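Local coordinates for protein glycerate dehydrogenase/glyoxylate reductase (Thermus thermophilus, PDB 2CUK) that probably reduces glyoxylate and hydroxypyruvate with NAD(P)H, as a member of the D-isomer specific 2-hydroxyacid dehydrogenase family, at residues A194-L199 against G222-N227; L199-T204 against G231-T236. All coordinates share one frame; numbering follows the deposited sequence.

Interaction 1 of 2, residues A194-L199 against G222-N227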
loop_
_atom_site.group_PDB
_atom_site.type_symbol
_atom_site.label_atom_id
_atom_site.label_comp_id
_atom_site.label_asym_id
_atom_site.label_seq_id
_atom_site.Cartn_x
_atom_site.Cartn_y
_atom_site.Cartn_z
ATOM N N ALA A 194 -17.860 -6.042 -10.931
ATOM C CA ALA A 194 -16.631 -5.597 -10.274
ATOM C C ALA A 194 -16.163 -6.410 -9.068
ATOM O O ALA A 194 -16.958 -6.809 -8.220
ATOM C CB ALA A 194 -16.773 -4.139 -9.876
ATOM N N ASP A 195 -14.853 -6.634 -9.002
ATOM C CA ASP A 195 -14.242 -7.361 -7.896
ATOM C C ASP A 195 -13.882 -6.330 -6.833
ATOM O O ASP A 195 -13.868 -6.620 -5.639
ATOM C CB ASP A 195 -12.991 -8.089 -8.377
ATOM C CG ASP A 195 -13.314 -9.212 -9.338
ATOM O OD1 ASP A 195 -13.927 -10.202 -8.897
ATOM O OD2 ASP A 195 -12.967 -9.101 -10.533
ATOM N N VAL A 196 -13.591 -5.117 -7.293
ATOM C CA VAL A 196 -13.265 -4.003 -6.412
ATOM C C VAL A 196 -14.039 -2.783 -6.901
ATOM O O VAL A 196 -13.979 -2.444 -8.079
ATOM C CB VAL A 196 -11.758 -3.646 -6.453
ATOM C CG1 VAL A 196 -11.485 -2.455 -5.538
ATOM C CG2 VAL A 196 -10.917 -4.848 -6.034
ATOM N N VAL A 197 -14.779 -2.140 -6.008
ATOM C CA VAL A 197 -15.524 -0.940 -6.371
ATOM C C VAL A 197 -14.889 0.241 -5.649
ATOM O O VAL A 197 -14.758 0.224 -4.429
ATOM C CB VAL A 197 -17.008 -1.025 -5.943
ATOM C CG1 VAL A 197 -17.714 0.289 -6.273
ATOM C CG2 VAL A 197 -17.695 -2.196 -6.644
ATOM N N SER A 198 -14.491 1.264 -6.399
ATOM C CA SER A 198 -13.875 2.441 -5.797
ATOM C C SER A 198 -14.704 3.674 -6.140
ATOM O O SER A 198 -15.062 3.895 -7.303
ATOM C CB SER A 198 -12.436 2.609 -6.300
ATOM O OG SER A 198 -11.751 3.605 -5.555
ATOM N N LEU A 199 -15.017 4.472 -5.123
ATOM C CA LEU A 199 -15.831 5.667 -5.311
ATOM C C LEU A 199 -14.998 6.922 -5.545
ATOM O O LEU A 199 -14.040 7.198 -4.815
ATOM C CB LEU A 199 -16.749 5.861 -4.102
ATOM C CG LEU A 199 -17.548 4.608 -3.738
ATOM C CD1 LEU A 199 -18.427 4.895 -2.530
ATOM C CD2 LEU A 199 -18.392 4.159 -4.936
ATOM N N GLY A 222 -17.451 -11.407 -1.669
ATOM C CA GLY A 222 -16.009 -11.470 -1.810
ATOM C C GLY A 222 -15.435 -10.238 -2.495
ATOM O O GLY A 222 -14.257 -10.218 -2.854
ATOM N N ALA A 223 -16.261 -9.211 -2.681
ATOM C CA ALA A 223 -15.815 -7.975 -3.319
ATOM C C ALA A 223 -15.230 -7.017 -2.281
ATOM O O ALA A 223 -15.434 -7.192 -1.085
ATOM C CB ALA A 223 -16.980 -7.301 -4.040
ATOM N N ILE A 224 -14.498 -6.013 -2.756
ATOM C CA ILE A 224 -13.897 -5.006 -1.888
ATOM C C ILE A 224 -14.451 -3.626 -2.245
ATOM O O ILE A 224 -14.584 -3.292 -3.422
ATOM C CB ILE A 224 -12.362 -4.938 -2.061
ATOM C CG1 ILE A 224 -11.714 -6.243 -1.593
ATOM C CG2 ILE A 224 -11.811 -3.748 -1.271
ATOM C CD1 ILE A 224 -10.217 -6.309 -1.873
ATOM N N LEU A 225 -14.772 -2.836 -1.226
ATOM C CA LEU A 225 -15.272 -1.480 -1.433
ATOM C C LEU A 225 -14.224 -0.470 -0.977
ATOM O O LEU A 225 -13.672 -0.591 0.116
ATOM C CB LEU A 225 -16.554 -1.241 -0.633
ATOM C CG LEU A 225 -17.049 0.212 -0.648
ATOM C CD1 LEU A 225 -17.559 0.578 -2.040
ATOM C CD2 LEU A 225 -18.155 0.390 0.381
ATOM N N LEU A 226 -13.964 0.528 -1.814
ATOM C CA LEU A 226 -12.998 1.570 -1.487
ATOM C C LEU A 226 -13.668 2.941 -1.576
ATOM O O LEU A 226 -14.431 3.210 -2.507
ATOM C CB LEU A 226 -11.816 1.528 -2.464
ATOM C CG LEU A 226 -10.991 0.241 -2.573
ATOM C CD1 LEU A 226 -9.934 0.410 -3.654
ATOM C CD2 LEU A 226 -10.341 -0.078 -1.230
ATOM N N ASN A 227 -13.401 3.803 -0.604
ATOM C CA ASN A 227 -13.964 5.149 -0.634
ATOM C C ASN A 227 -12.994 6.181 -0.080
ATOM O O ASN A 227 -12.756 6.245 1.126
ATOM C CB ASN A 227 -15.285 5.222 0.143
ATOM C CG ASN A 227 -15.943 6.593 0.041
ATOM O OD1 ASN A 227 -15.681 7.350 -0.896
ATOM N ND2 ASN A 227 -16.810 6.912 0.996
HETATM O O HOH W 1 -12.458 -9.069 -4.798
#
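Val-196 and Leu-226 meet methyl to methyl, CG1 of the valine 3.8 Å from CD1 of the leucine, on one face of two neighbouring parallel strands, 196-199 and 224-227. Their backbones form a ladder. Val-197 is held to the second strand through both its polar backbone atoms: its N donates to Ile-224 O at 2.8 Å with an almost linear N-H...O angle of 168°, and its O receives Leu-226 N at 2.7 Å. Leu-226 O in turn accepts Leu-199 N, the donor tilted 28° from the carbonyl plane.

Leu-226 keeps CG anti to its own carbonyl carbon (chi1 -59°), which carries the branch across to Val-196 while CB lies 3.7 Å from Ser-198 OG. Helix 99-114 covers this face, Leu-110 touching both Val-196 and Leu-226. An alanine in place of Leu-226 would probably open a gap beside Val-196 CG1 and Leu-110 where the leucine's branch now lies, leaving the valine methyl without its neighbour. On the other face Leu-225 CD1 rests 4.2 Å from Val-197 CG1, and Leu-199 CB lies against Asn-227 OD1, an oxygen that accepts from Ala-229 N.

The N-terminal end is looser and wetter. There Asp-195 O accepts Ile-224 N at 3.0 Å and also a proton from a water, which donates a second one to Gly-222 O and so bridges the diverging chains. The CB of Asp-195 points away from 222-227; its OD2 accepts from Thr-146 N and its OD1 forms a salt bridge with Lys-220 NZ.

With strand 146-150 hydrogen-bonded along the far edge of 196-199, the arrangement is that of adjacent parallel strands in a beta-alpha-beta unit of the Rossmann-type NAD-binding domain.

Interaction 2 of 2, residues L199-T204 against G231-T236; sequences LHTPLT and GALVDT
Leu-233 projects from a short 3-10 turn into the concave side of the 199-204 loop, its forked end filling the bend around Thr-201. Its CG stands anti to the carbonyl carbon (chi1 -64°), and both methyls lie against Thr-201. CD1 is the closer, 3.4 Å from Thr-201 O and 4.1 Å from the CG2 methyl of the same threonine, and CD2 also reaches Leu-203 CD1 at 3.9 Å. Leu-233 thus covers the carbonyl of Thr-201 with hydrocarbon, and that buried oxygen finds no hydrogen-bonding partner.

Leu-203 answers from further along the 199-204 loop. With CG anti to the backbone N (chi1 174°), it runs alongside Leu-233, pointing the other way, and sets both methyls over Ala-232, CD2 coming to 3.6 Å from CB of the alanine. The small Ala-232 side chain is the bump received by this leucine fork.

At the other end of the loop the Leu-199 methyl CD1 lies beside the base of Leu-233 and touches Val-234 CG2 at 3.7 Å. A backbone hydrogen bond from Val-234 N to Gly-231 O spans the turn.

The two loops follow strands 196-199 and 224-227, with Leu-211 also touching Leu-199. Val-150 of strand 146-150 packs on Leu-199 too, Asn-227 of strand 224-227 touches Leu-233 and Val-234, and Asp-235 caps the N terminus of helix 236-243 through Ala-238 N.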
loop_
_atom_site.group_PDB
_atom_site.type_symbol
_atom_site.label_atom_id
_atom_site.label_comp_id
_atom_site.label_asym_id
_atom_site.label_seq_id
_atom_site.Cartn_x
_atom_site.Cartn_y
_atom_site.Cartn_z
ATOM N N LEU A 199 -15.017 4.472 -5.123
ATOM C CA LEU A 199 -15.831 5.667 -5.311
ATOM C C LEU A 199 -14.998 6.922 -5.545
ATOM O O LEU A 199 -14.040 7.198 -4.815
ATOM C CB LEU A 199 -16.749 5.861 -4.102
ATOM C CG LEU A 199 -17.548 4.608 -3.738
ATOM C CD1 LEU A 199 -18.427 4.895 -2.530
ATOM C CD2 LEU A 199 -18.392 4.159 -4.936
ATOM N N HIS A 200 -15.368 7.674 -6.577
ATOM C CA HIS A 200 -14.660 8.899 -6.940
ATOM C C HIS A 200 -15.627 9.887 -7.569
ATOM O O HIS A 200 -15.320 10.501 -8.590
ATOM C CB HIS A 200 -13.544 8.584 -7.940
ATOM C CG HIS A 200 -12.548 7.590 -7.435
ATOM N ND1 HIS A 200 -11.639 7.887 -6.444
ATOM C CD2 HIS A 200 -12.351 6.288 -7.751
ATOM C CE1 HIS A 200 -10.923 6.811 -6.171
ATOM N NE2 HIS A 200 -11.335 5.827 -6.950
ATOM N N THR A 201 -16.801 10.027 -6.967
ATOM C CA THR A 201 -17.811 10.941 -7.478
ATOM C C THR A 201 -18.177 11.951 -6.398
ATOM O O THR A 201 -18.213 11.623 -5.210
ATOM C CB THR A 201 -19.082 10.175 -7.921
ATOM O OG1 THR A 201 -19.986 11.075 -8.572
ATOM C CG2 THR A 201 -19.781 9.551 -6.718
ATOM N N PRO A 202 -18.437 13.204 -6.794
ATOM C CA PRO A 202 -18.799 14.235 -5.818
ATOM C C PRO A 202 -20.094 13.912 -5.078
ATOM O O PRO A 202 -20.945 13.182 -5.579
ATOM C CB PRO A 202 -18.911 15.497 -6.674
ATOM C CG PRO A 202 -19.296 14.969 -8.018
ATOM C CD PRO A 202 -18.418 13.754 -8.160
ATOM N N LEU A 203 -20.227 14.445 -3.872
ATOM C CA LEU A 203 -21.420 14.221 -3.073
ATOM C C LEU A 203 -22.498 15.227 -3.458
ATOM O O LEU A 203 -22.259 16.433 -3.468
ATOM C CB LEU A 203 -21.096 14.362 -1.586
ATOM C CG LEU A 203 -22.282 14.295 -0.624
ATOM C CD1 LEU A 203 -22.988 12.951 -0.758
ATOM C CD2 LEU A 203 -21.785 14.499 0.797
ATOM N N THR A 204 -23.682 14.717 -3.782
ATOM C CA THR A 204 -24.818 15.554 -4.163
ATOM C C THR A 204 -26.090 14.839 -3.711
ATOM O O THR A 204 -26.037 13.697 -3.253
ATOM C CB THR A 204 -24.904 15.741 -5.697
ATOM O OG1 THR A 204 -25.229 14.486 -6.306
ATOM C CG2 THR A 204 -23.585 16.251 -6.263
ATOM N N GLY A 231 -17.429 10.682 2.716
ATOM C CA GLY A 231 -18.028 9.714 3.616
ATOM C C GLY A 231 -19.502 9.420 3.399
ATOM O O GLY A 231 -19.912 8.257 3.428
ATOM N N ALA A 232 -20.293 10.464 3.158
ATOM C CA ALA A 232 -21.738 10.326 2.965
ATOM C C ALA A 232 -22.186 9.537 1.735
ATOM O O ALA A 232 -23.385 9.294 1.556
ATOM C CB ALA A 232 -22.397 11.716 2.958
ATOM N N LEU A 233 -21.245 9.141 0.885
ATOM C CA LEU A 233 -21.593 8.366 -0.307
ATOM C C LEU A 233 -21.948 6.929 0.088
ATOM O O LEU A 233 -22.534 6.175 -0.697
ATOM C CB LEU A 233 -20.414 8.326 -1.286
ATOM C CG LEU A 233 -19.938 9.632 -1.931
ATOM C CD1 LEU A 233 -18.686 9.357 -2.763
ATOM C CD2 LEU A 233 -21.047 10.214 -2.799
ATOM N N VAL A 234 -21.586 6.565 1.314
ATOM C CA VAL A 234 -21.815 5.218 1.828
ATOM C C VAL A 234 -22.672 5.191 3.085
ATOM O O VAL A 234 -22.501 6.023 3.976
ATOM C CB VAL A 234 -20.466 4.536 2.186
ATOM C CG1 VAL A 234 -20.715 3.132 2.719
ATOM C CG2 VAL A 234 -19.553 4.500 0.972
ATOM N N ASP A 235 -23.588 4.226 3.156
ATOM C CA ASP A 235 -24.428 4.051 4.340
ATOM C C ASP A 235 -23.550 3.236 5.281
ATOM O O ASP A 235 -23.472 2.014 5.164
ATOM C CB ASP A 235 -25.683 3.240 4.012
ATOM C CG ASP A 235 -26.564 3.010 5.233
ATOM O OD1 ASP A 235 -26.022 2.813 6.339
ATOM O OD2 ASP A 235 -27.804 3.012 5.087
ATOM N N THR A 236 -22.889 3.919 6.207
ATOM C CA THR A 236 -21.979 3.276 7.150
ATOM C C THR A 236 -22.536 2.053 7.881
ATOM O O THR A 236 -21.884 1.009 7.920
ATOM C CB THR A 236 -21.480 4.301 8.182
ATOM O OG1 THR A 236 -20.963 5.444 7.488
ATOM C CG2 THR A 236 -20.374 3.701 9.050
#

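How the interactions relate
Along the chain the four segments alternate. Strand 196-199 comes first and runs directly into the loop 199-204, Leu-199 belonging to both contacts; helix 213-216 follows, and the return to 222-227 closes the first loop, interaction 1. The chain then passes on to 231-236, where interaction 2 closes a second loop that crosses the first. Interaction 1 joins two strands within the six-stranded parallel sheet, and interaction 2 joins the connections leaving their C-terminal ends. The two centres lie about 13 Å apart, yet the contacts touch: Asn-227 ND2 packs on Val-234 CG2 at 3.7 Å. Together they tie the sheet to the approach to helix 236-243.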